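Local coordinates for tellurite resistance protein of COG3793 (Nostoc punctiforme, PDB 2OU3), which is of unknown molecular function but probably takes part in tellurite resistance, and binds zinc and an indole aldehyde, at residues S30-S35 with A59-A64; K114-I119 with L139-A144. All blocks are in the same frame, centred on the assembly; numbering follows the deposited sequence.

Contact 1: residues S30-S35 with A59-A64; sequences SIYMKS and ASWGVA. With I3A (1H-indole-3-carbaldehyde), chain E.
Tyr32 and Trp61 illustrate how two aromatic side chains can share a planar guest while barely touching each other: an indole carbaldehyde lies over the tyrosine ring and turns its aldehyde carbon to a face of the tryptophan. The pocket sits in the all-helical TerB fold, between helix 26-41 and the turn that follows helix 48-60. C2 of the ligand stands 3.5 Å above the plane of the Tyr32 ring, over its centre, and the ligand N comes within 3.3 Å of Tyr32 CE1. On the other partner, Trp61 CZ3 is 3.3 Å from the aldehyde carbon C3'. The direct protein contact is narrower, Tyr32 CD2 meeting Trp61 CH2 at 3.8 Å, with the two ring planes at 59°, neither stacked nor perpendicular.

Tyr32 reaches this place because CG lies anti to the backbone N (chi1 173°), which directs the ring toward Trp61. Its hydroxyl is hydrogen-bonded to Asp96, itself a pocket residue, and to Ser100. Asp96, together with Ser29, also hydrogen-bonds the ligand, so a single carboxylate helps position both the ring and its guest. Phe18 and Phe57 meet Trp61 edge-to-face and probably help hold the tilt of its side chain.

Met33, present as selenomethionine, adds a Met-aromatic contact. The side chain bends at chi2 and chi3, and SE comes 3.7 Å from Trp61 CH2, obliquely to the ring; since a second conformer is modelled, this approach may hold only part of the time. Leu71, Ala54 and Cys58 pack against the same side chain.

Within helix 26-41, Ile31 O, just before Tyr32, accepts two bonds from Ser35, one turn on, whose N and OG, the latter at 2.9 Å, come to it from opposite faces of the carbonyl plane.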
# COMPACT_ATOMS: atom_id res chain seq x y z
N SER A 30 8.27 -8.26 -13.58
CA SER A 30 9.47 -7.74 -14.24
C SER A 30 9.15 -6.90 -15.49
O SER A 30 9.59 -5.76 -15.60
CB SER A 30 10.38 -8.92 -14.63
OG SER A 30 11.57 -8.48 -15.27
N ILE A 31 8.37 -7.47 -16.39
CA ILE A 31 7.97 -6.80 -17.63
C ILE A 31 7.17 -5.52 -17.32
O ILE A 31 7.44 -4.44 -17.88
CB ILE A 31 7.18 -7.76 -18.56
CG1 ILE A 31 8.08 -8.90 -19.06
CG2 ILE A 31 6.64 -7.02 -19.78
CD1 ILE A 31 7.31 -10.09 -19.61
N TYR A 32 6.24 -5.61 -16.37
CA TYR A 32 5.46 -4.45 -15.94
C TYR A 32 6.37 -3.32 -15.45
O TYR A 32 6.24 -2.17 -15.89
CB TYR A 32 4.50 -4.85 -14.84
CG TYR A 32 3.75 -3.69 -14.18
CD1 TYR A 32 2.60 -3.17 -14.75
CD2 TYR A 32 4.21 -3.13 -12.99
CE1 TYR A 32 1.92 -2.11 -14.15
CE2 TYR A 32 3.54 -2.08 -12.39
CZ TYR A 32 2.39 -1.59 -12.95
OH TYR A 32 1.73 -0.56 -12.32
N MSE A 33 7.31 -3.65 -14.57
CA MSE A 33 8.23 -2.64 -14.01
C MSE A 33 9.17 -2.08 -15.05
O MSE A 33 9.48 -0.90 -15.03
CB MSE A 33 9.05 -3.19 -12.85
CG MSE A 33 8.29 -3.26 -11.57
SE MSE A 33 7.52 -1.55 -11.04
CE MSE A 33 8.94 -0.45 -11.45
N LYS A 34 9.63 -2.93 -15.98
CA LYS A 34 10.43 -2.44 -17.10
C LYS A 34 9.64 -1.43 -17.93
O LYS A 34 10.17 -0.43 -18.38
CB LYS A 34 10.95 -3.59 -17.99
CG LYS A 34 12.10 -4.36 -17.31
CD LYS A 34 12.50 -5.65 -17.99
CE LYS A 34 13.74 -6.26 -17.30
NZ LYS A 34 14.24 -7.50 -17.96
N SER A 35 8.35 -1.69 -18.11
CA SER A 35 7.49 -0.78 -18.85
C SER A 35 7.38 0.56 -18.11
O SER A 35 7.45 1.65 -18.70
CB SER A 35 6.10 -1.39 -18.99
OG SER A 35 6.20 -2.59 -19.69
N ALA A 59 9.67 -4.32 -4.97
CA ALA A 59 10.09 -5.24 -3.90
C ALA A 59 8.98 -5.53 -2.91
O ALA A 59 8.88 -6.67 -2.41
CB ALA A 59 11.31 -4.70 -3.16
N SER A 60 8.15 -4.51 -2.62
CA SER A 60 7.09 -4.64 -1.63
C SER A 60 6.13 -5.73 -2.02
O SER A 60 5.47 -6.25 -1.14
CB SER A 60 6.32 -3.34 -1.41
OG SER A 60 5.46 -3.06 -2.48
N TRP A 61 5.97 -6.04 -3.31
CA TRP A 61 5.00 -7.09 -3.72
C TRP A 61 5.50 -8.49 -3.40
O TRP A 61 4.79 -9.47 -3.60
CB TRP A 61 4.67 -7.07 -5.20
CG TRP A 61 4.47 -5.70 -5.76
CD1 TRP A 61 3.98 -4.63 -5.09
CD2 TRP A 61 4.77 -5.26 -7.08
NE1 TRP A 61 3.96 -3.53 -5.92
CE2 TRP A 61 4.43 -3.90 -7.15
CE3 TRP A 61 5.28 -5.89 -8.23
CZ2 TRP A 61 4.60 -3.15 -8.32
CZ3 TRP A 61 5.45 -5.15 -9.37
CH2 TRP A 61 5.12 -3.79 -9.41
N GLY A 62 6.73 -8.60 -2.95
CA GLY A 62 7.32 -9.90 -2.59
C GLY A 62 7.83 -10.71 -3.77
O GLY A 62 8.01 -11.94 -3.68
N VAL A 63 8.10 -10.02 -4.88
CA VAL A 63 8.76 -10.64 -6.06
C VAL A 63 10.06 -11.38 -5.69
O VAL A 63 10.72 -11.05 -4.70
CB VAL A 63 9.05 -9.64 -7.20
CG1 VAL A 63 7.77 -9.05 -7.71
CG2 VAL A 63 10.09 -8.54 -6.80
N ALA A 64 10.38 -12.41 -6.47
CA ALA A 64 11.66 -13.09 -6.35
C ALA A 64 12.79 -12.09 -6.46
O ALA A 64 12.65 -11.10 -7.17
CB ALA A 64 11.81 -14.20 -7.45
O I3A E . 3.20 -7.28 -11.12
C3' I3A E . 2.65 -6.23 -10.81
C3 I3A E . 1.63 -5.68 -11.73
C2 I3A E . 0.89 -4.56 -11.48
N I3A E . 0.04 -4.37 -12.55
C8 I3A E . 0.20 -5.34 -13.48
C9 I3A E . 1.24 -6.26 -13.02
C4 I3A E . 1.60 -7.39 -13.78
C5 I3A E . 0.97 -7.59 -14.99
C6 I3A E . -0.03 -6.72 -15.45
C7 I3A E . -0.40 -5.62 -14.69

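Contact 2: residues K114-I119 with L139-A144; sequences KEKAKI and LYYYEA. With ZN (zinc ion), chain C.
Lys116 and Tyr141 meet through a single polar bond, a case of two long side chains linking two well-separated helices. The ammonium group of Lys116 donates from NZ to Tyr141 OH at 3.1 Å, and its CE follows close behind, 3.3 Å from the same oxygen. The two side chains approach from opposite directions, and NZ lies oblique to the phenol ring. Reach comes from the lysine's shape: beyond CG every torsion is close to 180°, so the chain is stretched nearly straight and delivers its charge far from its own backbone. The nearest CA atoms across the contact, those of Lys116 and Tyr140, are 12.4 Å apart.

Over one face of the phenol, CD2 of Tyr140 sits 3.8 Å above the centre of the Tyr141 ring. Leu111 packs against both Lys116 and Tyr141, and Glu137 also touches the lysine. The bond thus bridges two consecutive helices of the TerB fold, 113-126 and 130-154, near its surface.

Farther out, the first of these helices also carries a zinc ligand. Glu115 binds the metal through one oxygen, OE2 at 2.0 Å, while OE1 instead accepts a hydrogen bond of 2.7 Å from zinc-bound water 1; this second grip helps fix the rotation of the carboxylate. Glu50, the carbonyl of Ser105, Asp108 and water 2 complete the six-fold site. On the other helix, Tyr140 meets Trp103 edge-to-face, and Glu143 takes the Trp103 indole N-H on OE1 while OE2 forms a salt bridge with Arg150 of the second subunit.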
# COMPACT_ATOMS: atom_id res chain seq x y z
N LYS A 114 8.26 19.32 -18.19
CA LYS A 114 9.00 18.27 -18.90
C LYS A 114 8.40 16.89 -18.65
O LYS A 114 8.12 16.13 -19.60
CB LYS A 114 10.46 18.25 -18.46
CG LYS A 114 11.41 19.19 -19.20
CD LYS A 114 12.86 18.91 -18.75
CE LYS A 114 13.90 19.65 -19.57
NZ LYS A 114 15.28 19.13 -19.30
N GLU A 115 8.19 16.56 -17.37
CA GLU A 115 7.71 15.23 -17.01
C GLU A 115 6.26 15.07 -17.47
O GLU A 115 5.86 13.99 -17.90
CB GLU A 115 7.86 14.97 -15.50
CG GLU A 115 9.29 14.64 -15.04
CD GLU A 115 9.43 14.60 -13.54
OE1 GLU A 115 8.98 15.55 -12.89
OE2 GLU A 115 10.00 13.62 -13.00
N LYS A 116 5.47 16.13 -17.40
CA LYS A 116 4.11 16.05 -17.94
C LYS A 116 4.10 15.82 -19.47
O LYS A 116 3.25 15.06 -20.00
CB LYS A 116 3.31 17.29 -17.52
CG LYS A 116 3.06 17.29 -16.01
CD LYS A 116 2.22 18.45 -15.55
CE LYS A 116 2.16 18.50 -14.02
NZ LYS A 116 1.03 19.32 -13.51
N ALA A 117 5.05 16.44 -20.15
CA ALA A 117 5.24 16.25 -21.60
C ALA A 117 5.64 14.80 -21.96
O ALA A 117 5.07 14.19 -22.87
CB ALA A 117 6.26 17.24 -22.14
N LYS A 118 6.63 14.28 -21.24
CA LYS A 118 7.04 12.86 -21.34
C LYS A 118 5.89 11.89 -21.20
O LYS A 118 5.72 10.95 -22.01
CB LYS A 118 8.04 12.53 -20.24
CG LYS A 118 9.41 13.22 -20.40
CD LYS A 118 10.57 12.55 -19.60
CE LYS A 118 10.22 12.22 -18.16
NZ LYS A 118 11.43 11.77 -17.37
N ILE A 119 5.11 12.09 -20.13
CA ILE A 119 4.02 11.17 -19.81
C ILE A 119 3.02 11.14 -20.94
O ILE A 119 2.49 10.08 -21.27
CB ILE A 119 3.29 11.54 -18.49
CG1 ILE A 119 4.15 11.19 -17.27
CG2 ILE A 119 1.96 10.83 -18.38
CD1 ILE A 119 3.85 12.08 -16.05
N LEU A 139 -5.76 11.77 -10.31
CA LEU A 139 -5.82 10.70 -9.34
C LEU A 139 -4.51 10.66 -8.48
O LEU A 139 -4.58 10.61 -7.26
CB LEU A 139 -6.05 9.39 -10.03
CG LEU A 139 -6.12 8.17 -9.11
CD1 LEU A 139 -7.36 8.22 -8.23
CD2 LEU A 139 -6.07 6.92 -9.96
N TYR A 140 -3.36 10.71 -9.15
CA TYR A 140 -2.08 10.87 -8.47
C TYR A 140 -2.13 12.03 -7.45
O TYR A 140 -1.76 11.87 -6.26
CB TYR A 140 -0.93 11.12 -9.47
CG TYR A 140 0.23 11.73 -8.75
CD1 TYR A 140 0.99 10.96 -7.89
CD2 TYR A 140 0.49 13.09 -8.81
CE1 TYR A 140 1.99 11.50 -7.16
CE2 TYR A 140 1.52 13.64 -8.06
CZ TYR A 140 2.25 12.83 -7.23
OH TYR A 140 3.26 13.32 -6.45
N TYR A 141 -2.54 13.22 -7.89
CA TYR A 141 -2.47 14.37 -6.97
C TYR A 141 -3.35 14.13 -5.75
O TYR A 141 -2.97 14.47 -4.64
CB TYR A 141 -2.82 15.70 -7.63
CG TYR A 141 -1.70 16.24 -8.49
CD1 TYR A 141 -0.52 16.72 -7.92
CD2 TYR A 141 -1.82 16.27 -9.89
CE1 TYR A 141 0.51 17.21 -8.72
CE2 TYR A 141 -0.80 16.76 -10.68
CZ TYR A 141 0.35 17.22 -10.11
OH TYR A 141 1.33 17.71 -10.92
N TYR A 142 -4.54 13.59 -6.00
CA TYR A 142 -5.48 13.28 -4.92
C TYR A 142 -4.97 12.19 -3.99
O TYR A 142 -5.12 12.28 -2.77
CB TYR A 142 -6.82 12.84 -5.50
CG TYR A 142 -7.77 13.96 -5.80
CD1 TYR A 142 -7.66 14.70 -6.98
CD2 TYR A 142 -8.80 14.29 -4.92
CE1 TYR A 142 -8.54 15.74 -7.29
CE2 TYR A 142 -9.69 15.33 -5.22
CZ TYR A 142 -9.54 16.05 -6.40
OH TYR A 142 -10.40 17.08 -6.73
N GLU A 143 -4.37 11.14 -4.56
CA GLU A 143 -3.81 10.06 -3.75
C GLU A 143 -2.65 10.56 -2.87
O GLU A 143 -2.61 10.28 -1.67
CB GLU A 143 -3.35 8.92 -4.64
CG GLU A 143 -4.45 8.05 -5.19
CD GLU A 143 -3.94 6.95 -6.18
OE1 GLU A 143 -2.80 7.03 -6.73
OE2 GLU A 143 -4.73 6.03 -6.48
N ALA A 144 -1.77 11.36 -3.46
CA ALA A 144 -0.62 11.93 -2.76
C ALA A 144 -1.09 12.84 -1.63
O ALA A 144 -0.61 12.75 -0.51
CB ALA A 144 0.27 12.69 -3.75
ZN ZN C . 10.76 13.38 -11.19
O HOH W 1 9.96 15.25 -10.36
O HOH W 2 12.75 14.30 -11.83

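How the contacts relate
Contact 1 closes before contact 2 opens along the chain, and the two lie on opposite sides of its centre, 21 Å apart between centres and about 10 Å between nearest atoms. They do not touch, but two helices run between their surroundings. Helix 94-106 supplies Asp96 and Ser100 near the indole pocket of contact 1 and, farther along, Trp103 and Ser105 near contact 2 and its zinc. Helix 48-60 likewise leads from the zinc ligand Glu50 to the turn holding Trp61. An organic guest and a metal are therefore held at separate places on one helical scaffold, and both contacts also reach the second subunit.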